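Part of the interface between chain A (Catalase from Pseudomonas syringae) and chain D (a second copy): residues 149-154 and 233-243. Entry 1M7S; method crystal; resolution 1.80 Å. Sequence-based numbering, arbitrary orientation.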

# COMPACT_ATOMS: atom_id res chain seq x y z
N ARG A 149 -14.79 21.22 0.21
CA ARG A 149 -15.99 20.95 -0.59
C ARG A 149 -15.71 21.19 -2.06
O ARG A 149 -16.40 20.59 -2.88
N THR A 150 -14.77 22.05 -2.44
CA THR A 150 -14.64 22.42 -3.85
C THR A 150 -13.26 22.34 -4.51
O THR A 150 -13.13 22.56 -5.70
N ASN A 151 -12.23 22.16 -3.71
CA ASN A 151 -10.85 22.26 -4.22
C ASN A 151 -10.55 23.64 -4.72
O ASN A 151 -9.64 23.81 -5.57
N LEU A 152 -11.17 24.73 -4.26
CA LEU A 152 -10.87 26.08 -4.65
C LEU A 152 -10.38 26.85 -3.41
O LEU A 152 -10.80 26.55 -2.29
N ASP A 153 -9.54 27.83 -3.64
CA ASP A 153 -9.00 28.66 -2.56
C ASP A 153 -10.18 29.43 -1.95
O ASP A 153 -11.11 29.85 -2.63
N ASN A 154 -10.18 29.60 -0.64
CA ASN A 154 -11.27 30.28 0.06
C ASN A 154 -10.63 30.82 1.33
O ASN A 154 -10.57 30.14 2.35
N ASP D 233 -6.19 33.35 -12.72
CA ASP D 233 -7.02 32.19 -12.28
C ASP D 233 -6.44 30.89 -12.81
O ASP D 233 -6.57 30.66 -14.01
N TYR D 234 -5.95 30.03 -11.92
CA TYR D 234 -5.39 28.77 -12.44
C TYR D 234 -6.46 27.70 -12.28
O TYR D 234 -6.18 26.53 -12.59
N SER D 235 -7.69 28.11 -11.94
CA SER D 235 -8.75 27.06 -11.83
C SER D 235 -10.01 27.61 -12.52
O SER D 235 -11.12 27.36 -11.97
N HIS D 236 -9.87 28.15 -13.71
CA HIS D 236 -11.05 28.76 -14.37
C HIS D 236 -12.11 27.75 -14.80
O HIS D 236 -13.28 28.17 -14.84
N LEU D 237 -11.78 26.49 -15.14
CA LEU D 237 -12.81 25.56 -15.51
C LEU D 237 -13.63 25.14 -14.29
O LEU D 237 -14.89 25.05 -14.36
N THR D 238 -12.98 24.92 -13.17
CA THR D 238 -13.65 24.50 -11.93
C THR D 238 -14.49 25.67 -11.42
O THR D 238 -15.68 25.50 -11.03
N ASN D 239 -13.89 26.87 -11.40
CA ASN D 239 -14.67 28.03 -10.95
C ASN D 239 -15.95 28.21 -11.79
O ASN D 239 -17.03 28.45 -11.22
N ASP D 240 -15.79 28.11 -13.10
CA ASP D 240 -16.92 28.30 -14.02
C ASP D 240 -18.05 27.31 -13.73
O ASP D 240 -19.24 27.68 -13.69
N LEU D 241 -17.72 26.04 -13.59
CA LEU D 241 -18.75 25.01 -13.43
C LEU D 241 -19.41 25.02 -12.07
O LEU D 241 -20.67 25.06 -11.95
N VAL D 242 -18.61 25.04 -10.99
CA VAL D 242 -19.13 25.08 -9.63
C VAL D 242 -19.97 26.36 -9.44
O VAL D 242 -21.07 26.30 -8.89
N GLY D 243 -19.42 27.48 -9.90
CA GLY D 243 -20.09 28.78 -9.81
C GLY D 243 -21.44 28.77 -10.57
O GLY D 243 -22.44 29.34 -10.10

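Side-chain packing between an irregular segment of chain A (149-154) and the start of a helix in chain D (236-243, with Ser D235 at the N-cap position), two copies of a catalase. About 304 Å² is buried, both sides summed, and the largest share belongs to Leu A152. Its CA-to-CB bond runs sideways to chain D, but the m,t rotamer (chi1 -68°, chi2 164°) carries both methyls into a shared pocket lined by Thr D238 and Asn D239. Leu A152 CD2 also meets Ser D235 CB at 3.8 Å and lies 3.9 Å from Thr D238 CG2, and Leu A152 CD1 is the closer of the two to Asn D239 OD1, at 3.5 Å, a contact of a methyl with an amide oxygen rather than a hydrogen bond.

The spacing of the chain D partners follows from the helix. Ser D235, Thr D238 and Val D242 all point their CB toward chain A, as expected of positions three or four residues apart, and the backbone bonds Asn D239 N to Ser D235 O (2.9 Å) and Val D242 N to Thr D238 O (3.0 Å) hold this face in order. Thr D238 is m (chi1 -64°): its CG2 faces Leu A152 and also lies 4.0 Å from Thr A150 O, leaving OG1 free for polar partners. Val D242 is t (chi1 172°), and its CG1 meets Thr A150 CG2 at 4.1 Å.

Thr A150 points toward the helix in the p rotamer (chi1 61°). This setting gives its methyl to Val D242 and turns Thr A150 OG1 back to its own chain, where it accepts a hydrogen bond from Leu A152 N (3.2 Å). The bond ties together the two residues that supply the apolar contacts of chain A.

The direct polar link is made by Asp A153 and Tyr D234. Asp A153 is m (chi1 -67°); its CB points sideways, but the carboxylate swings nearer, and OD2 accepts a hydrogen bond from Tyr D234 OH at 2.8 Å. Tyr D234 is p, with chi2 at 98°, so the buried side chain sends its hydroxyl to chain A and OD2 approaches at the ring edge, near the ring plane.

Two waters join the chains. Water 2 donates to Tyr D234 OH (2.8 Å), so this oxygen gives one hydrogen bond and accepts another; the same water accepts a weak bond from Asp A153 N (3.3 Å). Water 1 accepts from Asn A151 ND2 (3.2 Å) and donates to Thr D238 OG1 (2.9 Å), bringing Asn A151 (chi1 t) into the interface although it makes no direct contact.

Behind the contact, Asp D233 (chi1 t) braces the helix start: its OD1 accepts from Ser D235 N at 2.9 Å and, weakly, from Asn D239 ND2 at 3.2 Å. With chi1 at -89°, Asn D239 thus places its amide between this carboxylate and Leu A152. His D236 points away from chain A.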

# COMPACT_ATOMS: atom_id res chain seq x y z
CB ARG A 149 -17.07 22.03 -0.19
CG ARG A 149 -17.53 21.86 1.25
CD ARG A 149 -18.34 23.06 1.77
NE ARG A 149 -17.51 24.25 2.00
CZ ARG A 149 -17.92 25.35 2.63
NH1 ARG A 149 -19.20 25.43 3.09
NH2 ARG A 149 -17.06 26.34 2.82
CB THR A 150 -15.06 23.91 -4.06
OG1 THR A 150 -14.19 24.76 -3.28
CG2 THR A 150 -16.52 24.16 -3.71
CB ASN A 151 -10.57 21.14 -5.24
CG ASN A 151 -9.12 20.86 -5.49
OD1 ASN A 151 -8.35 20.85 -4.54
ND2 ASN A 151 -8.73 20.61 -6.77
CB LEU A 152 -12.12 26.84 -5.18
CG LEU A 152 -12.64 26.29 -6.52
CD1 LEU A 152 -14.05 26.81 -6.74
CD2 LEU A 152 -11.65 26.65 -7.62
CB ASP A 153 -7.91 29.55 -3.12
CG ASP A 153 -6.68 28.78 -3.57
OD1 ASP A 153 -6.32 27.72 -3.04
OD2 ASP A 153 -5.97 29.21 -4.53
CB ASN A 154 -12.40 29.30 0.41
CG ASN A 154 -13.51 29.99 1.21
OD1 ASN A 154 -13.39 31.17 1.55
ND2 ASN A 154 -14.58 29.23 1.52
CB ASP D 233 -8.44 32.39 -12.81
CG ASP D 233 -9.48 31.42 -12.32
OD1 ASP D 233 -9.16 30.59 -11.45
OD2 ASP D 233 -10.67 31.51 -12.76
CB TYR D 234 -4.13 28.41 -11.63
CG TYR D 234 -4.41 28.09 -10.18
CD1 TYR D 234 -4.53 26.77 -9.75
CD2 TYR D 234 -4.51 29.09 -9.21
CE1 TYR D 234 -4.75 26.44 -8.44
CE2 TYR D 234 -4.74 28.75 -7.89
CZ TYR D 234 -4.88 27.45 -7.51
OH TYR D 234 -5.13 27.09 -6.18
CB SER D 235 -9.09 26.70 -10.40
OG SER D 235 -8.02 26.19 -9.64
CB HIS D 236 -10.62 29.62 -15.55
CG HIS D 236 -10.41 28.89 -16.84
ND1 HIS D 236 -9.27 28.14 -17.16
CD2 HIS D 236 -11.23 28.86 -17.92
CE1 HIS D 236 -9.49 27.65 -18.39
NE2 HIS D 236 -10.63 28.10 -18.89
CB LEU D 237 -12.30 24.31 -16.28
CG LEU D 237 -11.42 24.65 -17.50
CD1 LEU D 237 -10.78 23.36 -18.11
CD2 LEU D 237 -12.28 25.31 -18.57
CB THR D 238 -12.63 24.06 -10.86
OG1 THR D 238 -11.88 22.88 -11.26
CG2 THR D 238 -13.34 23.73 -9.55
CB ASN D 239 -13.91 29.36 -11.02
CG ASN D 239 -13.15 29.64 -9.74
OD1 ASN D 239 -13.75 29.67 -8.65
ND2 ASN D 239 -11.85 29.87 -9.89
CB ASP D 240 -16.46 28.21 -15.47
CG ASP D 240 -17.65 28.19 -16.45
OD1 ASP D 240 -18.12 27.12 -16.89
OD2 ASP D 240 -18.09 29.33 -16.74
CB LEU D 241 -18.12 23.66 -13.75
CG LEU D 241 -19.03 22.45 -13.49
CD1 LEU D 241 -20.26 22.57 -14.43
CD2 LEU D 241 -18.29 21.16 -13.75
CB VAL D 242 -17.95 25.08 -8.62
CG1 VAL D 242 -18.41 25.32 -7.19
CG2 VAL D 242 -17.22 23.74 -8.73
O HOH W 1 -10.62 21.06 -9.33
O HOH W 2 -7.86 26.74 -6.32